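Side-chain contacts in starch synthase I (Hordeum vulgare, PDB 4HLN), which belongs to the glycosyltransferases of the GT-B type, with two Rossmann-like domains and a glycan held in a pocket of the C-terminal one: residues H609-D612 against H613-E616; E619-F622 against E623-F626; P480-E483 against G484-S488; H509-T512 against A513-I517; F330-W333 against A334-H337. One frame throughout, in Å; residues are numbered along the deposited sequence.

Contact 1: residues H609-D612 against H613-E616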
loop_
_atom_site.group_PDB
_atom_site.type_symbol
_atom_site.label_atom_id
_atom_site.label_comp_id
_atom_site.label_asym_id
_atom_site.label_seq_id
_atom_site.Cartn_x
_atom_site.Cartn_y
_atom_site.Cartn_z
ATOM N N HIS A 609 8.435 11.901 -5.832
ATOM C CA HIS A 609 8.033 10.554 -5.456
ATOM C C HIS A 609 8.691 10.146 -4.149
ATOM O O HIS A 609 8.808 8.957 -3.842
ATOM C CB HIS A 609 8.436 9.546 -6.536
ATOM C CG HIS A 609 7.959 9.893 -7.911
ATOM N ND1 HIS A 609 6.625 9.879 -8.264
ATOM C CD2 HIS A 609 8.645 10.243 -9.028
ATOM C CE1 HIS A 609 6.511 10.222 -9.536
ATOM N NE2 HIS A 609 7.721 10.448 -10.022
ATOM N N THR A 610 9.142 11.129 -3.386
ATOM C CA THR A 610 9.802 10.836 -2.123
ATOM C C THR A 610 8.788 10.568 -1.038
ATOM O O THR A 610 7.591 10.787 -1.200
ATOM C CB THR A 610 10.709 11.992 -1.650
ATOM O OG1 THR A 610 9.904 13.087 -1.182
ATOM C CG2 THR A 610 11.595 12.455 -2.790
ATOM N N TRP A 611 9.295 10.091 0.083
ATOM C CA TRP A 611 8.488 9.922 1.266
ATOM C C TRP A 611 8.089 11.248 1.902
ATOM O O TRP A 611 7.037 11.346 2.525
ATOM C CB TRP A 611 9.221 9.030 2.259
ATOM C CG TRP A 611 9.118 7.600 1.865
ATOM C CD1 TRP A 611 10.078 6.843 1.269
ATOM C CD2 TRP A 611 7.966 6.756 2.003
ATOM N NE1 TRP A 611 9.608 5.572 1.054
ATOM C CE2 TRP A 611 8.310 5.495 1.483
ATOM C CE3 TRP A 611 6.680 6.944 2.531
ATOM C CZ2 TRP A 611 7.421 4.421 1.466
ATOM C CZ3 TRP A 611 5.796 5.883 2.512
ATOM C CH2 TRP A 611 6.172 4.632 1.983
ATOM N N ASP A 612 8.920 12.272 1.750
ATOM C CA ASP A 612 8.549 13.588 2.255
ATOM C C ASP A 612 7.264 14.034 1.601
ATOM O O ASP A 612 6.353 14.538 2.265
ATOM C CB ASP A 612 9.643 14.625 2.000
ATOM C CG ASP A 612 10.540 14.822 3.199
ATOM O OD1 ASP A 612 10.045 14.698 4.346
ATOM O OD2 ASP A 612 11.746 15.093 2.993
ATOM N N HIS A 613 7.195 13.852 0.291
ATOM C CA HIS A 613 6.025 14.277 -0.434
ATOM C C HIS A 613 4.848 13.448 0.059
ATOM O O HIS A 613 3.751 13.964 0.270
ATOM C CB HIS A 613 6.233 14.093 -1.927
ATOM C CG HIS A 613 5.089 14.584 -2.752
ATOM N ND1 HIS A 613 4.028 13.778 -3.103
ATOM C CD2 HIS A 613 4.835 15.803 -3.288
ATOM C CE1 HIS A 613 3.171 14.476 -3.827
ATOM N NE2 HIS A 613 3.637 15.705 -3.955
ATOM N N ALA A 614 5.095 12.160 0.263
ATOM C CA ALA A 614 4.058 11.268 0.736
ATOM C C ALA A 614 3.566 11.675 2.125
ATOM O O ALA A 614 2.359 11.751 2.365
ATOM C CB ALA A 614 4.568 9.837 0.742
ATOM N N ALA A 615 4.499 11.931 3.042
ATOM C CA ALA A 615 4.142 12.299 4.413
ATOM C C ALA A 615 3.383 13.625 4.446
ATOM O O ALA A 615 2.486 13.822 5.263
ATOM C CB ALA A 615 5.367 12.369 5.283
ATOM N N GLU A 616 3.746 14.528 3.545
ATOM C CA GLU A 616 3.038 15.783 3.387
ATOM C C GLU A 616 1.544 15.515 3.145
ATOM O O GLU A 616 0.682 16.144 3.769
ATOM C CB GLU A 616 3.642 16.528 2.210
ATOM C CG GLU A 616 3.478 18.009 2.227
ATOM C CD GLU A 616 4.442 18.671 1.256
ATOM O OE1 GLU A 616 5.242 17.943 0.617
ATOM O OE2 GLU A 616 4.407 19.914 1.135
#
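A615 N donates to W611 O at 2.7 Å, the shortest sound polar bond of this helix start. E616 N repeats the step one residue on, reaching D612 O. A614 N does the same with T610 O. The peptide N-H of H613 has a different acceptor, the side chain of T610. T610 OG1 stands 3.2 Å from H613 N, and the bond is fairly straight at 162°. T610 is thus the N-cap of helix 611-627. Its hydroxyl lies between its own backbone N and carbonyl carbon (chi1 73°), which turns it in over the first turn. The side chains of T610 and H613 cross at about a right angle, with T610 OG1 3.9 Å from H613 CB. The H613 side chain leads away from the turn and touches D608.

In GT-B enzymes a C-terminal helix runs back over the N-terminal domain, and helix 611-627 fits that pattern. H609, just ahead of the cap, packs on helix 529-536. W611 and A615 face helix 150-156 through A153 and L154. The carboxylate of D612 forms a salt bridge with R157.

Within the turn, W611 meets A614 by the benzo part of its indole. The contact is W611 CE3 to A614 CB at 4.0 Å, an oblique approach to the ring. W611 CG sits beside its backbone N (chi1 -78°), which sets the indole where CE3 comes near the A614 methyl. A615 CB rests 3.4 Å from W611 O, and E616 CB is equally close to D612 O.

Contact 2: residues E619-F622 against E623-F626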
loop_
_atom_site.group_PDB
_atom_site.type_symbol
_atom_site.label_atom_id
_atom_site.label_comp_id
_atom_site.label_asym_id
_atom_site.label_seq_id
_atom_site.Cartn_x
_atom_site.Cartn_y
_atom_site.Cartn_z
ATOM N N GLU A 619 -0.194 14.315 6.099
ATOM C CA GLU A 619 -0.262 15.418 7.049
ATOM C C GLU A 619 -1.509 16.251 6.796
ATOM O O GLU A 619 -2.210 16.642 7.726
ATOM C CB GLU A 619 0.977 16.287 6.933
ATOM C CG GLU A 619 2.182 15.784 7.705
ATOM C CD GLU A 619 3.455 16.509 7.291
ATOM O OE1 GLU A 619 3.352 17.501 6.528
ATOM O OE2 GLU A 619 4.554 16.080 7.713
ATOM N N GLN A 620 -1.776 16.509 5.521
ATOM C CA GLN A 620 -2.977 17.208 5.104
ATOM C C GLN A 620 -4.199 16.481 5.652
ATOM O O GLN A 620 -5.054 17.061 6.329
ATOM C CB GLN A 620 -3.018 17.254 3.572
ATOM C CG GLN A 620 -4.288 17.836 2.989
ATOM C CD GLN A 620 -4.441 19.323 3.290
ATOM O OE1 GLN A 620 -4.219 20.167 2.416
ATOM N NE2 GLN A 620 -4.821 19.652 4.533
ATOM N N ILE A 621 -4.253 15.190 5.369
ATOM C CA ILE A 621 -5.340 14.349 5.819
ATOM C C ILE A 621 -5.589 14.501 7.312
ATOM O O ILE A 621 -6.715 14.765 7.720
ATOM C CB ILE A 621 -5.075 12.882 5.419
ATOM C CG1 ILE A 621 -5.264 12.731 3.911
ATOM C CG2 ILE A 621 -5.981 11.913 6.173
ATOM C CD1 ILE A 621 -4.767 11.415 3.382
ATOM N N PHE A 622 -4.545 14.355 8.119
ATOM C CA PHE A 622 -4.677 14.507 9.575
ATOM C C PHE A 622 -5.220 15.854 9.961
ATOM O O PHE A 622 -5.931 15.970 10.948
ATOM C CB PHE A 622 -3.342 14.314 10.287
ATOM C CG PHE A 622 -2.683 13.008 9.979
ATOM C CD1 PHE A 622 -3.437 11.923 9.558
ATOM C CD2 PHE A 622 -1.315 12.867 10.090
ATOM C CE1 PHE A 622 -2.837 10.717 9.260
ATOM C CE2 PHE A 622 -0.704 11.669 9.789
ATOM C CZ PHE A 622 -1.463 10.588 9.375
ATOM N N GLU A 623 -4.874 16.881 9.196
ATOM C CA GLU A 623 -5.364 18.212 9.518
ATOM C C GLU A 623 -6.869 18.304 9.334
ATOM O O GLU A 623 -7.586 18.784 10.232
ATOM C CB GLU A 623 -4.610 19.289 8.747
ATOM C CG GLU A 623 -3.231 19.534 9.369
ATOM C CD GLU A 623 -3.278 19.616 10.914
ATOM O OE1 GLU A 623 -4.221 20.241 11.463
ATOM O OE2 GLU A 623 -2.376 19.050 11.580
ATOM N N TRP A 624 -7.347 17.807 8.195
ATOM C CA TRP A 624 -8.777 17.641 8.000
ATOM C C TRP A 624 -9.432 16.879 9.155
ATOM O O TRP A 624 -10.508 17.256 9.607
ATOM C CB TRP A 624 -9.041 16.904 6.716
ATOM C CG TRP A 624 -8.677 17.678 5.538
ATOM C CD1 TRP A 624 -8.657 19.036 5.421
ATOM C CD2 TRP A 624 -8.269 17.155 4.278
ATOM N NE1 TRP A 624 -8.264 19.394 4.153
ATOM C CE2 TRP A 624 -8.020 18.254 3.431
ATOM C CE3 TRP A 624 -8.091 15.865 3.780
ATOM C CZ2 TRP A 624 -7.607 18.099 2.110
ATOM C CZ3 TRP A 624 -7.675 15.712 2.467
ATOM C CH2 TRP A 624 -7.437 16.822 1.650
ATOM N N ALA A 625 -8.790 15.819 9.637
ATOM C CA ALA A 625 -9.402 15.020 10.689
ATOM C C ALA A 625 -9.551 15.819 11.961
ATOM O O ALA A 625 -10.587 15.749 12.631
ATOM C CB ALA A 625 -8.610 13.757 10.957
ATOM N N PHE A 626 -8.509 16.581 12.291
ATOM C CA PHE A 626 -8.494 17.333 13.540
ATOM C C PHE A 626 -9.455 18.497 13.490
ATOM O O PHE A 626 -10.145 18.782 14.460
ATOM C CB PHE A 626 -7.095 17.831 13.865
ATOM C CG PHE A 626 -6.221 16.795 14.486
ATOM C CD1 PHE A 626 -6.522 16.281 15.733
ATOM C CD2 PHE A 626 -5.099 16.330 13.825
ATOM C CE1 PHE A 626 -5.719 15.323 16.320
ATOM C CE2 PHE A 626 -4.292 15.373 14.400
ATOM C CZ PHE A 626 -4.600 14.873 15.656
#
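The side-chain amide of Q620 lies flat on one face of the W624 indole, their planes only 2° apart. Q620 CG sits over the same face and makes a CH-pi contact, 3.7 Å from the centroid of the W624 six-membered ring. Farther along the indole, Q620 NE2 is 3.7 Å from W624 CE2. The fit depends on two torsions of Q620. CG is anti to the backbone N (chi1 174°), and the chain then bends at chi2 (67°), which lays the amide along the indole. I621 CG1 adds an apolar contact, 4.1 Å from W624 CZ3.

These are neighbours one turn apart on helix 611-627, the C-terminal helix of the GT-B fold, here packed on the sheet of the N-terminal domain. I621 and W624 touch strands 357-360 and 389-391, while F622, A625 and F626 meet M265 on strand 264-269. E619 forms a salt bridge with R157, and E623 pairs with R125, which also makes a cation-pi contact with F626.

W624 N donates to Q620 O at 3.0 Å, so the stacked pair is also joined through its backbone. A625 N and F626 N bond in the same way to I621 O and F622 O. E623 N bonds to E619 O at 3.1 Å and has a weak second acceptor in Q620 O. F622 CB and F626 CE2 are farther apart, at 4.4 Å.

Contact 3: residues P480-E483 against G484-S488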
loop_
_atom_site.group_PDB
_atom_site.type_symbol
_atom_site.label_atom_id
_atom_site.label_comp_id
_atom_site.label_asym_id
_atom_site.label_seq_id
_atom_site.Cartn_x
_atom_site.Cartn_y
_atom_site.Cartn_z
ATOM N N PRO A 480 7.266 -21.936 -12.048
ATOM C CA PRO A 480 7.860 -22.813 -13.065
ATOM C C PRO A 480 7.010 -23.050 -14.317
ATOM O O PRO A 480 7.582 -23.141 -15.406
ATOM C CB PRO A 480 8.088 -24.110 -12.298
ATOM C CG PRO A 480 8.382 -23.639 -10.910
ATOM C CD PRO A 480 7.463 -22.468 -10.689
ATOM N N VAL A 481 5.690 -23.143 -14.189
ATOM C CA VAL A 481 4.851 -23.339 -15.378
ATOM C C VAL A 481 4.772 -22.074 -16.247
ATOM O O VAL A 481 4.742 -22.150 -17.475
ATOM C CB VAL A 481 3.419 -23.852 -15.033
ATOM C CG1 VAL A 481 2.714 -22.906 -14.066
ATOM C CG2 VAL A 481 2.594 -24.024 -16.303
ATOM N N PHE A 482 4.740 -20.913 -15.603
ATOM C CA PHE A 482 4.737 -19.648 -16.325
ATOM C C PHE A 482 6.146 -19.323 -16.847
ATOM O O PHE A 482 6.320 -18.837 -17.973
ATOM C CB PHE A 482 4.208 -18.522 -15.432
ATOM C CG PHE A 482 3.969 -17.240 -16.168
ATOM C CD1 PHE A 482 2.767 -17.016 -16.823
ATOM C CD2 PHE A 482 4.951 -16.267 -16.229
ATOM C CE1 PHE A 482 2.546 -15.840 -17.521
ATOM C CE2 PHE A 482 4.737 -15.090 -16.923
ATOM C CZ PHE A 482 3.533 -14.876 -17.567
ATOM N N GLU A 483 7.146 -19.602 -16.018
ATOM C CA GLU A 483 8.531 -19.486 -16.430
ATOM C C GLU A 483 8.740 -20.279 -17.704
ATOM O O GLU A 483 9.361 -19.795 -18.660
ATOM C CB GLU A 483 9.462 -20.001 -15.332
ATOM C CG GLU A 483 9.477 -19.128 -14.080
ATOM C CD GLU A 483 10.400 -19.672 -13.000
ATOM O OE1 GLU A 483 11.146 -20.641 -13.281
ATOM O OE2 GLU A 483 10.378 -19.131 -11.871
ATOM N N GLY A 484 8.214 -21.502 -17.713
ATOM C CA GLY A 484 8.328 -22.365 -18.874
ATOM C C GLY A 484 7.695 -21.696 -20.071
ATOM O O GLY A 484 8.154 -21.838 -21.212
ATOM N N TRP A 485 6.633 -20.945 -19.797
ATOM C CA TRP A 485 5.882 -20.284 -20.851
ATOM C C TRP A 485 6.667 -19.107 -21.408
ATOM O O TRP A 485 6.652 -18.839 -22.609
ATOM C CB TRP A 485 4.528 -19.819 -20.331
ATOM C CG TRP A 485 3.846 -18.944 -21.305
ATOM C CD1 TRP A 485 3.025 -19.333 -22.314
ATOM C CD2 TRP A 485 3.941 -17.518 -21.389
ATOM N NE1 TRP A 485 2.587 -18.238 -23.020
ATOM C CE2 TRP A 485 3.134 -17.110 -22.472
ATOM C CE3 TRP A 485 4.622 -16.548 -20.651
ATOM C CZ2 TRP A 485 2.989 -15.772 -22.837
ATOM C CZ3 TRP A 485 4.474 -15.214 -21.012
ATOM C CH2 TRP A 485 3.668 -14.840 -22.098
ATOM N N MET A 486 7.358 -18.397 -20.527
ATOM C CA MET A 486 8.261 -17.348 -20.977
ATOM C C MET A 486 9.239 -17.893 -22.018
ATOM O O MET A 486 9.436 -17.284 -23.074
ATOM C CB MET A 486 9.006 -16.730 -19.793
ATOM C CG MET A 486 8.113 -15.898 -18.886
ATOM S SD MET A 486 8.894 -15.363 -17.354
ATOM C CE MET A 486 10.160 -14.246 -17.960
ATOM N N ARG A 487 9.833 -19.049 -21.729
ATOM C CA ARG A 487 10.818 -19.642 -22.639
ATOM C C ARG A 487 10.253 -19.970 -24.026
ATOM O O ARG A 487 10.873 -19.662 -25.043
ATOM C CB ARG A 487 11.483 -20.867 -22.007
ATOM C CG ARG A 487 12.221 -20.557 -20.707
ATOM C CD ARG A 487 12.897 -21.794 -20.118
ATOM N NE ARG A 487 11.959 -22.645 -19.387
ATOM C CZ ARG A 487 11.794 -22.616 -18.066
ATOM N NH1 ARG A 487 12.512 -21.776 -17.325
ATOM N NH2 ARG A 487 10.914 -23.425 -17.483
ATOM N N SER A 488 9.077 -20.580 -24.070
ATOM C CA SER A 488 8.493 -20.982 -25.348
ATOM C C SER A 488 8.054 -19.780 -26.172
ATOM O O SER A 488 8.142 -19.782 -27.402
ATOM C CB SER A 488 7.313 -21.937 -25.128
ATOM O OG SER A 488 6.738 -21.756 -23.842
#
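F482 and W485 run alongside each other in the same direction, with F482 CZ 3.6 Å from W485 CZ3. Their planes are 34° apart. W485 CE3 lies over one face of the F482 phenyl, offset toward the rim. M486 reaches the same phenyl: its CG is 4.0 Å from F482 CE2. M486 SD is 5.2 Å from the F482 centroid, a Met-aromatic contact of oblique geometry. F482 CG is anti to its backbone N (chi1 -171°), as is W485 CG (chi1 170°). With the same first torsion, both rings leave the helix in a similar direction.

On another part of the helix, R487 bends at chi3 and folds back over the preceding turn. Its guanidinium covers E483 O, which lies 3.8 Å from R487 CZ. The charged ends do not pair: E483 OE1 is 4.4 Å from R487 NH1, too far for a salt bridge. E483 OE2 is instead bound by S477 OG and G478 N, just ahead of the helix.

Backbone bonds set this spacing. M486 N donates to F482 O at 2.8 Å, R487 N to E483 O, and G484 N to P480 O. W485 N bonds only weakly to V481 O and F482 O.

Farther out, F482 and W485 pack on helix 455-466, and F482 and M486 both meet M474. Helix 480-492 is the connection between parallel strands 471-476 and 497-501, a beta-alpha-beta crossover of the C-terminal Rossmann-like domain.

Contact 4: residues H509-T512 against A513-I517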
loop_
_atom_site.group_PDB
_atom_site.type_symbol
_atom_site.label_atom_id
_atom_site.label_comp_id
_atom_site.label_asym_id
_atom_site.label_seq_id
_atom_site.Cartn_x
_atom_site.Cartn_y
_atom_site.Cartn_z
ATOM N N HIS A 509 16.946 -2.367 -12.844
ATOM C CA HIS A 509 17.253 -0.942 -12.997
ATOM C C HIS A 509 17.446 -0.619 -14.480
ATOM O O HIS A 509 16.923 0.377 -14.984
ATOM C CB HIS A 509 18.506 -0.539 -12.195
ATOM C CG HIS A 509 18.252 -0.294 -10.734
ATOM N ND1 HIS A 509 18.364 0.953 -10.159
ATOM C CD2 HIS A 509 17.901 -1.136 -9.732
ATOM C CE1 HIS A 509 18.077 0.873 -8.871
ATOM N NE2 HIS A 509 17.798 -0.385 -8.585
ATOM N N ARG A 510 18.194 -1.469 -15.181
ATOM C CA ARG A 510 18.461 -1.260 -16.605
ATOM C C ARG A 510 17.220 -1.405 -17.472
ATOM O O ARG A 510 17.080 -0.712 -18.485
ATOM C CB ARG A 510 19.521 -2.225 -17.095
ATOM C CG ARG A 510 20.926 -1.739 -16.890
ATOM C CD ARG A 510 21.910 -2.841 -17.213
ATOM N NE ARG A 510 22.743 -3.088 -16.048
ATOM C CZ ARG A 510 23.073 -4.291 -15.597
ATOM N NH1 ARG A 510 22.647 -5.379 -16.226
ATOM N NH2 ARG A 510 23.844 -4.395 -14.518
ATOM N N ILE A 511 16.323 -2.310 -17.086
ATOM C CA ILE A 511 15.064 -2.431 -17.800
ATOM C C ILE A 511 14.258 -1.163 -17.605
ATOM O O ILE A 511 13.733 -0.596 -18.560
ATOM C CB ILE A 511 14.251 -3.646 -17.345
ATOM C CG1 ILE A 511 14.793 -4.903 -18.014
ATOM C CG2 ILE A 511 12.788 -3.476 -17.711
ATOM C CD1 ILE A 511 14.390 -6.159 -17.321
ATOM N N THR A 512 14.187 -0.704 -16.363
ATOM C CA THR A 512 13.408 0.484 -16.051
ATOM C C THR A 512 13.901 1.658 -16.875
ATOM O O THR A 512 13.103 2.401 -17.452
ATOM C CB THR A 512 13.488 0.821 -14.563
ATOM O OG1 THR A 512 13.035 -0.308 -13.818
ATOM C CG2 THR A 512 12.618 2.024 -14.227
ATOM N N ALA A 513 15.221 1.810 -16.948
ATOM C CA ALA A 513 15.804 2.907 -17.712
ATOM C C ALA A 513 15.701 2.693 -19.216
ATOM O O ALA A 513 15.458 3.642 -19.949
ATOM C CB ALA A 513 17.262 3.158 -17.292
ATOM N N GLY A 514 15.876 1.452 -19.671
ATOM C CA GLY A 514 15.944 1.163 -21.096
ATOM C C GLY A 514 14.623 1.219 -21.839
ATOM O O GLY A 514 14.561 1.728 -22.964
ATOM N N CYS A 515 13.569 0.706 -21.205
ATOM C CA CYS A 515 12.232 0.644 -21.805
ATOM C C CYS A 515 11.570 1.994 -21.981
ATOM O O CYS A 515 11.846 2.942 -21.244
ATOM C CB CYS A 515 11.295 -0.215 -20.954
ATOM S SG CYS A 515 11.744 -1.944 -20.889
ATOM N N ASP A 516 10.658 2.052 -22.945
ATOM C CA ASP A 516 9.904 3.265 -23.219
ATOM C C ASP A 516 8.635 3.252 -22.392
ATOM O O ASP A 516 8.194 4.291 -21.891
ATOM C CB ASP A 516 9.579 3.358 -24.710
ATOM C CG ASP A 516 10.833 3.345 -25.578
ATOM O OD1 ASP A 516 11.724 4.203 -25.361
ATOM O OD2 ASP A 516 10.937 2.456 -26.456
ATOM N N ILE A 517 8.076 2.053 -22.244
ATOM C CA ILE A 517 6.848 1.830 -21.497
ATOM C C ILE A 517 7.050 0.723 -20.483
ATOM O O ILE A 517 7.742 -0.256 -20.751
ATOM C CB ILE A 517 5.718 1.387 -22.432
ATOM C CG1 ILE A 517 5.468 2.458 -23.491
ATOM C CG2 ILE A 517 4.437 1.034 -21.647
ATOM C CD1 ILE A 517 4.527 2.001 -24.557
#
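Helix 505-514 ends here, and the chain turns toward strand 517-520. I511, in the last turn, and C515, just past the helix end, carry the main side-chain contact. I511 CG2 lies 3.7 Å from C515 SG. The branch that touches is the methyl anti to the backbone N of I511; CG1 is anti to the carbonyl carbon (chi1 -80°). C515 SG stands beside its own backbone N (chi1 -66°), which brings the sulfur back toward I511. The same two residues share the last helical bond, C515 N to I511 O at 3.0 Å, nearly straight at 170°. At C515 the backbone turns out of the helix.

Strand 517-520 lies inside the parallel sheet of the C-terminal Rossmann-like domain, between strands 442-446 and 540-544. The touching pair faces that sheet: I511 packs on I446 and L475, and C515 on L442 and V473. T539 OG1 lies within bonding range of T512 O and C515 O, and its one proton can serve only one at a time. K421 NZ bonds to A513 O, so carbonyls at the helix end have polar side chains nearby. H509 bonds to D406 and T512 OG1 to S508 O, and R510 forms a salt bridge with E431.

Earlier in the turn, A513 N donates to H509 O at 3.0 Å and G514 N to R510 O at 2.7 Å. The A513 methyl rests against the preceding turn, its CB 3.6 Å from H509 O.

Contact 5: residues F330-W333 against A334-H337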
loop_
_atom_site.group_PDB
_atom_site.type_symbol
_atom_site.label_atom_id
_atom_site.label_comp_id
_atom_site.label_asym_id
_atom_site.label_seq_id
_atom_site.Cartn_x
_atom_site.Cartn_y
_atom_site.Cartn_z
ATOM N N PHE A 330 -24.392 -11.529 6.554
ATOM C CA PHE A 330 -24.170 -11.976 5.179
ATOM C C PHE A 330 -25.464 -12.219 4.414
ATOM O O PHE A 330 -26.453 -12.747 4.958
ATOM C CB PHE A 330 -23.263 -13.194 5.130
ATOM C CG PHE A 330 -21.840 -12.894 5.508
ATOM C CD1 PHE A 330 -20.938 -12.444 4.555
ATOM C CD2 PHE A 330 -21.407 -13.033 6.820
ATOM C CE1 PHE A 330 -19.619 -12.163 4.903
ATOM C CE2 PHE A 330 -20.095 -12.754 7.167
ATOM C CZ PHE A 330 -19.200 -12.318 6.208
ATOM N N PRO A 331 -25.463 -11.810 3.140
ATOM C CA PRO A 331 -26.615 -11.999 2.252
ATOM C C PRO A 331 -26.908 -13.494 2.087
ATOM O O PRO A 331 -26.019 -14.336 2.284
ATOM C CB PRO A 331 -26.153 -11.371 0.929
ATOM C CG PRO A 331 -24.623 -11.379 0.995
ATOM C CD PRO A 331 -24.273 -11.271 2.448
ATOM N N GLU A 332 -28.145 -13.813 1.728
ATOM C CA GLU A 332 -28.571 -15.195 1.622
ATOM C C GLU A 332 -27.751 -16.063 0.660
ATOM O O GLU A 332 -27.447 -17.197 0.975
ATOM C CB GLU A 332 -30.063 -15.267 1.319
ATOM C CG GLU A 332 -30.894 -15.014 2.567
ATOM C CD GLU A 332 -32.374 -14.830 2.277
ATOM O OE1 GLU A 332 -33.191 -15.209 3.147
ATOM O OE2 GLU A 332 -32.721 -14.304 1.191
ATOM N N TRP A 333 -27.371 -15.539 -0.494
ATOM C CA TRP A 333 -26.586 -16.351 -1.418
ATOM C C TRP A 333 -25.234 -16.773 -0.831
ATOM O O TRP A 333 -24.580 -17.693 -1.339
ATOM C CB TRP A 333 -26.391 -15.629 -2.746
ATOM C CG TRP A 333 -25.745 -14.336 -2.598
ATOM C CD1 TRP A 333 -26.353 -13.125 -2.484
ATOM C CD2 TRP A 333 -24.338 -14.093 -2.533
ATOM N NE1 TRP A 333 -25.406 -12.135 -2.359
ATOM C CE2 TRP A 333 -24.160 -12.704 -2.393
ATOM C CE3 TRP A 333 -23.211 -14.916 -2.589
ATOM C CZ2 TRP A 333 -22.906 -12.120 -2.309
ATOM C CZ3 TRP A 333 -21.961 -14.339 -2.506
ATOM C CH2 TRP A 333 -21.814 -12.953 -2.368
ATOM N N ALA A 334 -24.839 -16.119 0.254
ATOM C CA ALA A 334 -23.568 -16.410 0.898
ATOM C C ALA A 334 -23.716 -17.251 2.157
ATOM O O ALA A 334 -22.758 -17.395 2.910
ATOM C CB ALA A 334 -22.814 -15.124 1.212
ATOM N N ARG A 335 -24.900 -17.816 2.381
ATOM C CA ARG A 335 -25.088 -18.731 3.512
ATOM C C ARG A 335 -24.465 -20.098 3.271
ATOM O O ARG A 335 -24.365 -20.577 2.133
ATOM C CB ARG A 335 -26.556 -18.903 3.851
ATOM C CG ARG A 335 -27.284 -17.589 4.070
ATOM C CD ARG A 335 -26.794 -16.812 5.270
ATOM N NE ARG A 335 -27.380 -15.478 5.224
ATOM C CZ ARG A 335 -28.521 -15.147 5.817
ATOM N NH1 ARG A 335 -28.995 -13.912 5.695
ATOM N NH2 ARG A 335 -29.190 -16.059 6.524
ATOM N N ARG A 336 -24.103 -20.741 4.369
ATOM C CA ARG A 336 -23.158 -21.845 4.344
ATOM C C ARG A 336 -23.743 -23.205 4.724
ATOM O O ARG A 336 -23.126 -24.240 4.510
ATOM C CB ARG A 336 -21.989 -21.483 5.258
ATOM C CG ARG A 336 -21.286 -20.235 4.779
ATOM C CD ARG A 336 -20.594 -20.519 3.453
ATOM N NE ARG A 336 -19.479 -21.418 3.711
ATOM C CZ ARG A 336 -18.280 -21.008 4.109
ATOM N NH1 ARG A 336 -18.028 -19.710 4.256
ATOM N NH2 ARG A 336 -17.333 -21.895 4.364
ATOM N N HIS A 337 -24.930 -23.179 5.305
ATOM C CA HIS A 337 -25.666 -24.378 5.661
ATOM C C HIS A 337 -27.096 -23.970 5.946
ATOM O O HIS A 337 -27.381 -22.785 6.137
ATOM C CB HIS A 337 -25.046 -25.117 6.852
ATOM C CG HIS A 337 -24.892 -24.279 8.075
ATOM N ND1 HIS A 337 -25.839 -24.240 9.075
ATOM C CD2 HIS A 337 -23.898 -23.444 8.464
ATOM C CE1 HIS A 337 -25.440 -23.413 10.024
ATOM N NE2 HIS A 337 -24.265 -22.920 9.679
#
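R335 puts CG beside its backbone N (chi1 -53°) and bends again at chi2 (-65°), which swings its guanidinium back to the carbonyl of F330. The bend spans a short 3-10 turn in the surface hairpin loop between antiparallel strands 327-329 and 343-346. Two nitrogens of R335 grip one oxygen side-on: NE and NH1 are each 2.9 Å from F330 O. NH1 approaches nearly along the C=O axis, while NE comes from above the carbonyl plane. A weak third bond runs from R335 NE to P331 O at 3.4 Å.

The turn itself has i to i+3 bonds. A334 N donates to P331 O at 2.9 Å, and R335 N to E332 O at 3.0 Å. E332 CG lies over one face of the R335 guanidinium, 3.8 Å from NH1. The two charged groups are near each other without forming a salt bridge.

Beyond the turn, R335 NH2 bonds to D340 O, and F330 meets W328 edge-to-face. Residues of this loop also touch a crystal neighbour, so its conformation may partly reflect packing.

W333 CG takes the position between its backbone N and carbonyl carbon (chi1 58°), which sets one face of the indole against P331 CG and A334 CB. The A334 methyl makes a CH-pi contact, its CB 4.0 Å from the centroid of the W333 six-membered ring.

Overall arrangement
Contacts 1 and 2 follow one another on helix 611-627, their centres about 15 Å apart. Contact 1 lies where the two domains meet. Its neighbours S149 and helix 529-536 are close in sequence to C147 and C527, the cysteines of the disulfide. Contacts 3 and 4 belong to the C-terminal Rossmann-like domain, centres about 22 Å apart. Contact 4 is linked to the glycan pocket through its last residues: D516 and I517 touch helix 576-592, which carries pocket residues T585 and T589. Contact 5 is a surface loop of the N-terminal domain. Its centre is about 48 Å from that of contact 4, across the chain's centre.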